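Erythropoietin (Homo sapiens, PDB 1EER) acts as a hormone that binds and dimerises the erythropoietin receptor, activating JAK2 and so controlling red-cell proliferation and differentiation. Local coordinates at residues A[38-42]-A[69-73]; A[91-95]-A[138-142]. The protein carries 5 engineered substitutions. All coordinates share one frame. Residue numbers count along the deposited sequence, not the author numbering.

Contact 1: A[38-42]-A[69-73]. Engineered in segment 38-42: Lys-38 (natural residue Asn).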
# COMPACT_ATOMS: atom_id res chain seq x y z
N LYS A 38 22.58 17.95 -7.46
CA LYS A 38 21.66 17.22 -8.33
C LYS A 38 21.89 15.70 -8.28
O LYS A 38 22.91 15.19 -8.77
CB LYS A 38 21.80 17.71 -9.78
CG LYS A 38 21.93 19.22 -9.93
CD LYS A 38 23.35 19.64 -10.34
CE LYS A 38 24.45 18.67 -9.83
NZ LYS A 38 25.12 19.10 -8.56
N ILE A 39 20.95 14.98 -7.68
CA ILE A 39 21.04 13.53 -7.59
C ILE A 39 20.28 12.93 -8.77
O ILE A 39 19.09 13.17 -8.95
CB ILE A 39 20.42 13.01 -6.27
CG1 ILE A 39 21.11 13.67 -5.08
CG2 ILE A 39 20.53 11.48 -6.19
CD1 ILE A 39 20.82 13.01 -3.75
N THR A 40 20.99 12.15 -9.59
CA THR A 40 20.37 11.52 -10.75
C THR A 40 19.31 10.52 -10.29
O THR A 40 19.52 9.76 -9.35
CB THR A 40 21.42 10.79 -11.59
OG1 THR A 40 22.45 11.72 -11.96
CG2 THR A 40 20.79 10.19 -12.84
N VAL A 41 18.16 10.52 -10.95
CA VAL A 41 17.08 9.62 -10.58
C VAL A 41 16.52 8.96 -11.82
O VAL A 41 16.79 9.40 -12.94
CB VAL A 41 15.95 10.40 -9.86
CG1 VAL A 41 16.41 10.81 -8.48
CG2 VAL A 41 15.56 11.63 -10.68
N PRO A 42 15.74 7.88 -11.66
CA PRO A 42 15.24 7.29 -12.90
C PRO A 42 14.03 8.06 -13.44
O PRO A 42 13.52 8.97 -12.79
CB PRO A 42 14.89 5.85 -12.50
CG PRO A 42 14.63 5.92 -11.01
CD PRO A 42 15.28 7.17 -10.46
N LEU A 69 19.19 2.54 -10.01
CA LEU A 69 19.54 3.96 -9.99
C LEU A 69 18.88 4.62 -8.80
O LEU A 69 19.48 5.46 -8.12
CB LEU A 69 19.09 4.60 -11.31
CG LEU A 69 18.95 6.11 -11.54
CD1 LEU A 69 20.08 6.87 -10.88
CD2 LEU A 69 18.94 6.37 -13.03
N LEU A 70 17.63 4.23 -8.55
CA LEU A 70 16.83 4.74 -7.44
C LEU A 70 17.51 4.43 -6.11
O LEU A 70 17.62 5.30 -5.24
CB LEU A 70 15.43 4.09 -7.47
CG LEU A 70 14.18 4.99 -7.40
CD1 LEU A 70 12.97 4.14 -7.05
CD2 LEU A 70 14.35 6.09 -6.37
N SER A 71 17.97 3.20 -5.95
CA SER A 71 18.65 2.79 -4.72
C SER A 71 19.87 3.69 -4.48
O SER A 71 20.12 4.13 -3.36
CB SER A 71 19.10 1.33 -4.82
OG SER A 71 18.00 0.45 -4.90
N GLU A 72 20.62 3.95 -5.55
CA GLU A 72 21.81 4.79 -5.45
C GLU A 72 21.42 6.21 -5.09
O GLU A 72 22.12 6.88 -4.33
CB GLU A 72 22.57 4.80 -6.78
CG GLU A 72 23.01 3.43 -7.28
CD GLU A 72 23.59 3.49 -8.68
OE1 GLU A 72 24.31 4.46 -8.98
OE2 GLU A 72 23.32 2.57 -9.49
N ALA A 73 20.29 6.67 -5.64
CA ALA A 73 19.82 8.02 -5.36
C ALA A 73 19.46 8.15 -3.88
O ALA A 73 19.84 9.11 -3.21
CB ALA A 73 18.61 8.33 -6.21
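Strand 38-41 runs nearly antiparallel to the helical segment 69-73: their N-to-C directions differ by 157° and their axes approach to 7.6 Å. The register follows from this, with Ile-39 level with Ala-73 at a CA-to-CA distance of 6.1 Å, Val-41 with Leu-70 at 5.8 Å between CA atoms and Pro-42 with Leu-69 at 6.2 Å between CA atoms. No hydrogen bond passes between strand and helix; Ile-39 and Val-41 pair instead with Ala-135 and Ile-133 of strand 133-137. The side-chain packing is apolar, with Thr-40 O also lying against helix methyls. Ala-73 allows close approach, its CB lying 3.7 Å from Ile-39 CG2 and 4.0 Å from Val-41 CG1, although the CA-to-CB bond of Val-41 points away from the helix. One turn earlier, Leu-69 CD1 lies 3.3 Å from Thr-40 O, and Leu-69 CG packs 4.0 Å from Pro-42 CD. The proline ring also meets Leu-70, CG to CG, at 3.8 Å, while Val-144 and Phe-148 of helix 138-161 touch Pro-42. Such packing illustrates how a long-chain four-helix cytokine accommodates strands in the long overhand connections of its up-up-down-down bundle: the crossover strand lies over helix 56-82 and pairs with the strand of the second crossover. Engineered Lys-38 takes no part. With 314 Å² buried and no polar bond across it, the contact rests on van der Waals fit, aliphatic groups and the Thr-40 carbonyl against the helix, while directional bonding is left to the neighbouring strand.

Contact 2: A[91-95]-A[138-142]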
# COMPACT_ATOMS: atom_id res chain seq x y z
N LEU A 91 12.47 13.76 7.62
CA LEU A 91 13.28 13.10 6.60
C LEU A 91 13.95 11.78 6.97
O LEU A 91 13.88 10.82 6.22
CB LEU A 91 14.35 14.05 6.07
CG LEU A 91 13.90 15.12 5.07
CD1 LEU A 91 15.09 15.95 4.64
CD2 LEU A 91 13.25 14.46 3.88
N GLN A 92 14.60 11.74 8.13
CA GLN A 92 15.33 10.54 8.54
C GLN A 92 14.63 9.20 8.41
O GLN A 92 15.12 8.32 7.70
CB GLN A 92 15.83 10.70 9.98
CG GLN A 92 16.94 9.71 10.35
CD GLN A 92 18.17 9.83 9.45
OE1 GLN A 92 18.47 8.94 8.66
NE2 GLN A 92 18.88 10.95 9.57
N LEU A 93 13.49 9.02 9.08
CA LEU A 93 12.80 7.74 9.03
C LEU A 93 12.33 7.34 7.65
O LEU A 93 12.40 6.17 7.29
CB LEU A 93 11.62 7.70 10.00
CG LEU A 93 10.75 8.93 10.16
CD1 LEU A 93 9.35 8.49 10.59
CD2 LEU A 93 11.37 9.89 11.19
N HIS A 94 11.86 8.31 6.87
CA HIS A 94 11.38 8.03 5.52
C HIS A 94 12.53 7.53 4.66
O HIS A 94 12.35 6.66 3.82
CB HIS A 94 10.75 9.28 4.88
CG HIS A 94 9.53 9.76 5.59
ND1 HIS A 94 8.33 9.08 5.57
CD2 HIS A 94 9.31 10.87 6.35
CE1 HIS A 94 7.44 9.73 6.29
NE2 HIS A 94 8.01 10.82 6.77
N VAL A 95 13.71 8.09 4.88
CA VAL A 95 14.90 7.68 4.12
C VAL A 95 15.35 6.28 4.55
O VAL A 95 15.74 5.46 3.72
CB VAL A 95 16.07 8.66 4.34
CG1 VAL A 95 17.33 8.12 3.71
CG2 VAL A 95 15.72 10.03 3.75
N PHE A 138 14.49 16.66 -1.36
CA PHE A 138 14.05 15.35 -0.91
C PHE A 138 12.64 15.13 -1.40
O PHE A 138 12.19 13.99 -1.55
CB PHE A 138 14.12 15.28 0.61
CG PHE A 138 15.46 14.85 1.13
CD1 PHE A 138 15.80 13.50 1.18
CD2 PHE A 138 16.40 15.80 1.50
CE1 PHE A 138 17.06 13.10 1.60
CE2 PHE A 138 17.67 15.41 1.92
CZ PHE A 138 18.00 14.06 1.97
N ARG A 139 11.95 16.23 -1.64
CA ARG A 139 10.57 16.21 -2.13
C ARG A 139 10.50 15.52 -3.48
O ARG A 139 9.68 14.62 -3.67
CB ARG A 139 10.01 17.64 -2.24
CG ARG A 139 8.54 17.68 -2.63
CD ARG A 139 8.08 19.08 -2.99
NE ARG A 139 9.21 19.94 -3.32
CZ ARG A 139 9.42 21.14 -2.77
NH1 ARG A 139 8.57 21.62 -1.86
NH2 ARG A 139 10.48 21.85 -3.13
N LYS A 140 11.35 15.93 -4.42
CA LYS A 140 11.33 15.30 -5.73
C LYS A 140 11.83 13.87 -5.63
O LYS A 140 11.33 12.99 -6.32
CB LYS A 140 12.17 16.08 -6.74
CG LYS A 140 11.94 15.57 -8.16
CD LYS A 140 12.58 16.43 -9.24
CE LYS A 140 12.81 15.60 -10.49
NZ LYS A 140 13.05 16.42 -11.71
N LEU A 141 12.82 13.65 -4.77
CA LEU A 141 13.38 12.31 -4.58
C LEU A 141 12.28 11.34 -4.14
O LEU A 141 12.11 10.27 -4.70
CB LEU A 141 14.50 12.35 -3.53
CG LEU A 141 15.30 11.08 -3.18
CD1 LEU A 141 15.72 10.34 -4.45
CD2 LEU A 141 16.53 11.47 -2.38
N PHE A 142 11.52 11.74 -3.13
CA PHE A 142 10.46 10.90 -2.62
C PHE A 142 9.27 10.78 -3.56
O PHE A 142 8.63 9.73 -3.60
CB PHE A 142 10.02 11.40 -1.25
CG PHE A 142 10.92 10.94 -0.14
CD1 PHE A 142 11.14 9.58 0.08
CD2 PHE A 142 11.58 11.85 0.67
CE1 PHE A 142 12.01 9.14 1.08
CE2 PHE A 142 12.46 11.42 1.68
CZ PHE A 142 12.67 10.06 1.89
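Helix-to-helix packing through large apolar side chains, above all two phenylalanines, is the principle here, at one end of the four-helix bundle, where the first turns of helices 91-111 and 138-161 meet. The two segments run in nearly the same direction, 25° apart, as expected for the third and fourth helices of an up-up-down-down bundle. Their axes remain 12.2 Å apart at closest approach, a gap bridged by the phenylalanines, one turn apart. Leu-91 reaches between them: its CD1 sits over one face of the Phe-138 ring in a CH-pi contact, 3.8 Å from the ring centroid, and its CD2 meets the edge of the Phe-142 ring at CE2, 3.8 Å away. One turn on, Val-95 CG2 also touches both rings, 4.0 Å from Phe-138 CE1 and, again at the ring edge, 3.6 Å from Phe-142 CZ. His-94 contributes its CB, 3.6 Å from Phe-142 CZ; the end of its side chain leads away, and the side chain packs on Glu-21, Ala-22 and Ile-25 of helix 9-25. Leu-81 of helix 56-82 touches both Leu-91 and Phe-138, so all four main helices join at this end. The 244 Å² interface, without a hydrogen bond across it, implies cohesion through aromatic and aliphatic packing, while Lys-140 of the same turn forms a salt bridge with an acidic side chain of the receptor chain.

How the contacts relate
Both contacts are buried and apolar, with no hydrogen bond between their segments, yet they represent different levels of the architecture. Contact 2 joins two main helices near one end of the bundle and fills a wide gap with aromatic rings; contact 1 lays a crossover strand over another helix, at 7.6 Å between axes, where aliphatic side chains and a single alanine methyl span the gap. Their centres are 12 Å apart, and Leu-141 connects them: it belongs to segment 138-142, but its CD1 packs 3.9 Å from Ala-73 CB and 4.1 Å from Val-41 CG1. Thus one turn of helix 138-161 directs phenylalanines to helix 91-111 and a leucine to the strand-covered helix 56-82.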